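Local atomic coordinates of Low molecular weight protein-tyrosine-phosphatase YwlE (Bacillus subtilis subsp. subtilis, PDB entry 4KK3), a protein that removes phosphate from phosphoarginine residues of many proteins, counteracting the arginine kinase McsB and restoring DNA binding by the repressor CtsR. Residues 48-53 and 125-130. Sequence-based numbering, arbitrary orientation.
Sequences TPHAVE and DIYKQT
Y127 lays its phenol ring against the first turn of helix 49-56, with H50 above one face and T48 near the hydroxyl. The CB of H50 sits almost squarely over that face, 3.4 Å from the Y127 ring centroid and only 11° off the normal, a clear CH-pi contact. Beyond it the imidazole stands steeply to the phenol, its edge toward the face, in an offset edge-to-face pair with planes at 73°. Alongside, A51 adds its methyl, CB lying 3.9 Å from CE2 of Y127. The hydroxyl end is held more lightly: OG1 of T48 gives a weak hydrogen bond to OH of Y127 at 3.2 Å.

That same OG1 has a second task. T48 is the N-cap of helix 49-56; with OG1 between the backbone N and the carbonyl carbon (chi1 63°), it turns back to accept a weak capping bond from N of A51 at 3.3 Å, linking the helix start to the phenol. With an alanine at Y127, the T48 hydroxyl is likely to lose its acceptor, and H50 CB and A51 CB the ring they pack on. At the periphery, E53 and K128 bring opposite charges near each other without touching, while K128 pairs with E57.

M16 of helix 13-28 touches both A51 and Y127. The tyrosine also packs on C12, and T48 on T11, which matters for substrate discrimination. The contact thus illustrates how two helices of the low molecular weight phosphatase fold, 49-56 and 124-145, meet beside the phosphate-binding loop, the C-X5-R signature that runs from the nucleophile C7 to R13.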
loop_
_atom_site.group_PDB
_atom_site.type_symbol
_atom_site.label_atom_id
_atom_site.label_comp_id
_atom_site.label_asym_id
_atom_site.label_seq_id
_atom_site.Cartn_x
_atom_site.Cartn_y
_atom_site.Cartn_z
ATOM N N THR A 48 -11.498 1.957 -7.338
ATOM C CA THR A 48 -12.845 2.510 -7.281
ATOM C C THR A 48 -12.825 3.913 -7.861
ATOM O O THR A 48 -11.795 4.569 -7.836
ATOM C CB THR A 48 -13.365 2.608 -5.848
ATOM O OG1 THR A 48 -12.537 3.511 -5.111
ATOM C CG2 THR A 48 -13.355 1.232 -5.184
ATOM N N PRO A 49 -13.967 4.372 -8.370
ATOM C CA PRO A 49 -13.999 5.711 -8.967
ATOM C C PRO A 49 -13.506 6.803 -8.023
ATOM O O PRO A 49 -12.771 7.684 -8.455
ATOM C CB PRO A 49 -15.482 5.909 -9.282
ATOM C CG PRO A 49 -15.985 4.532 -9.523
ATOM C CD PRO A 49 -15.240 3.655 -8.548
ATOM N N HIS A 50 -13.884 6.736 -6.749
ATOM C CA HIS A 50 -13.465 7.752 -5.789
ATOM C C HIS A 50 -11.953 7.767 -5.563
ATOM O O HIS A 50 -11.372 8.833 -5.354
ATOM C CB HIS A 50 -14.167 7.566 -4.446
ATOM C CG HIS A 50 -15.598 8.006 -4.438
ATOM N ND1 HIS A 50 -16.152 8.771 -5.441
ATOM C CD2 HIS A 50 -16.585 7.797 -3.535
ATOM C CE1 HIS A 50 -17.423 9.006 -5.161
ATOM N NE2 HIS A 50 -17.711 8.424 -4.011
ATOM N N ALA A 51 -11.331 6.587 -5.574
ATOM C CA ALA A 51 -9.879 6.491 -5.395
ATOM C C ALA A 51 -9.192 7.138 -6.601
ATOM O O ALA A 51 -8.219 7.907 -6.466
ATOM C CB ALA A 51 -9.448 5.033 -5.247
ATOM N N VAL A 52 -9.717 6.823 -7.776
ATOM C CA VAL A 52 -9.213 7.419 -9.014
ATOM C C VAL A 52 -9.343 8.940 -9.002
ATOM O O VAL A 52 -8.393 9.669 -9.343
ATOM C CB VAL A 52 -9.918 6.831 -10.253
ATOM C CG1 VAL A 52 -9.613 7.670 -11.500
ATOM C CG2 VAL A 52 -9.482 5.395 -10.463
ATOM N N GLU A 53 -10.516 9.423 -8.607
ATOM C CA GLU A 53 -10.775 10.860 -8.570
ATOM C C GLU A 53 -9.879 11.553 -7.533
ATOM O O GLU A 53 -9.343 12.631 -7.780
ATOM C CB GLU A 53 -12.268 11.134 -8.302
ATOM C CG GLU A 53 -12.587 12.595 -7.993
ATOM C CD GLU A 53 -14.079 12.862 -7.847
ATOM O OE1 GLU A 53 -14.867 11.889 -7.804
ATOM O OE2 GLU A 53 -14.466 14.051 -7.781
ATOM N N ASP A 125 -14.968 12.748 -0.017
ATOM C CA ASP A 125 -14.217 13.394 1.051
ATOM C C ASP A 125 -13.535 12.402 1.990
ATOM O O ASP A 125 -12.437 12.674 2.480
ATOM C CB ASP A 125 -15.089 14.379 1.815
ATOM C CG ASP A 125 -15.634 15.469 0.919
ATOM O OD1 ASP A 125 -14.831 16.277 0.403
ATOM O OD2 ASP A 125 -16.862 15.503 0.722
ATOM N N ILE A 126 -14.174 11.259 2.232
ATOM C CA ILE A 126 -13.536 10.180 2.997
ATOM C C ILE A 126 -12.275 9.698 2.275
ATOM O O ILE A 126 -11.208 9.543 2.883
ATOM C CB ILE A 126 -14.482 8.979 3.204
ATOM C CG1 ILE A 126 -15.644 9.360 4.118
ATOM C CG2 ILE A 126 -13.731 7.787 3.820
ATOM C CD1 ILE A 126 -15.225 9.643 5.548
ATOM N N TYR A 127 -12.399 9.473 0.970
ATOM C CA TYR A 127 -11.258 9.054 0.157
ATOM C C TYR A 127 -10.134 10.079 0.139
ATOM O O TYR A 127 -8.964 9.713 0.173
ATOM C CB TYR A 127 -11.678 8.771 -1.277
ATOM C CG TYR A 127 -12.228 7.391 -1.500
ATOM C CD1 TYR A 127 -13.524 7.081 -1.129
ATOM C CD2 TYR A 127 -11.458 6.400 -2.101
ATOM C CE1 TYR A 127 -14.036 5.826 -1.336
ATOM C CE2 TYR A 127 -11.972 5.134 -2.321
ATOM C CZ TYR A 127 -13.257 4.857 -1.932
ATOM O OH TYR A 127 -13.780 3.602 -2.142
ATOM N N LYS A 128 -10.478 11.359 0.071
ATOM C CA LYS A 128 -9.440 12.379 0.022
ATOM C C LYS A 128 -8.687 12.433 1.347
ATOM O O LYS A 128 -7.489 12.689 1.370
ATOM C CB LYS A 128 -10.000 13.749 -0.376
ATOM C CG LYS A 128 -10.492 13.787 -1.806
ATOM C CD LYS A 128 -10.977 15.186 -2.170
ATOM C CE LYS A 128 -11.744 15.195 -3.472
ATOM N NZ LYS A 128 -11.997 16.591 -3.953
ATOM N N GLN A 129 -9.390 12.163 2.445
ATOM C CA GLN A 129 -8.755 12.071 3.756
ATOM C C GLN A 129 -7.801 10.876 3.824
ATOM O O GLN A 129 -6.696 10.985 4.341
ATOM C CB GLN A 129 -9.812 11.989 4.861
ATOM C CG GLN A 129 -10.657 13.259 4.991
ATOM C CD GLN A 129 -11.752 13.135 6.037
ATOM O OE1 GLN A 129 -12.912 12.871 5.713
ATOM N NE2 GLN A 129 -11.387 13.327 7.299
ATOM N N THR A 130 -8.229 9.744 3.279
ATOM C CA THR A 130 -7.367 8.568 3.181
ATOM C C THR A 130 -6.135 8.876 2.330
ATOM O O THR A 130 -4.999 8.563 2.698
ATOM C CB THR A 130 -8.117 7.390 2.568
ATOM O OG1 THR A 130 -9.216 7.047 3.419
ATOM C CG2 THR A 130 -7.197 6.183 2.434
#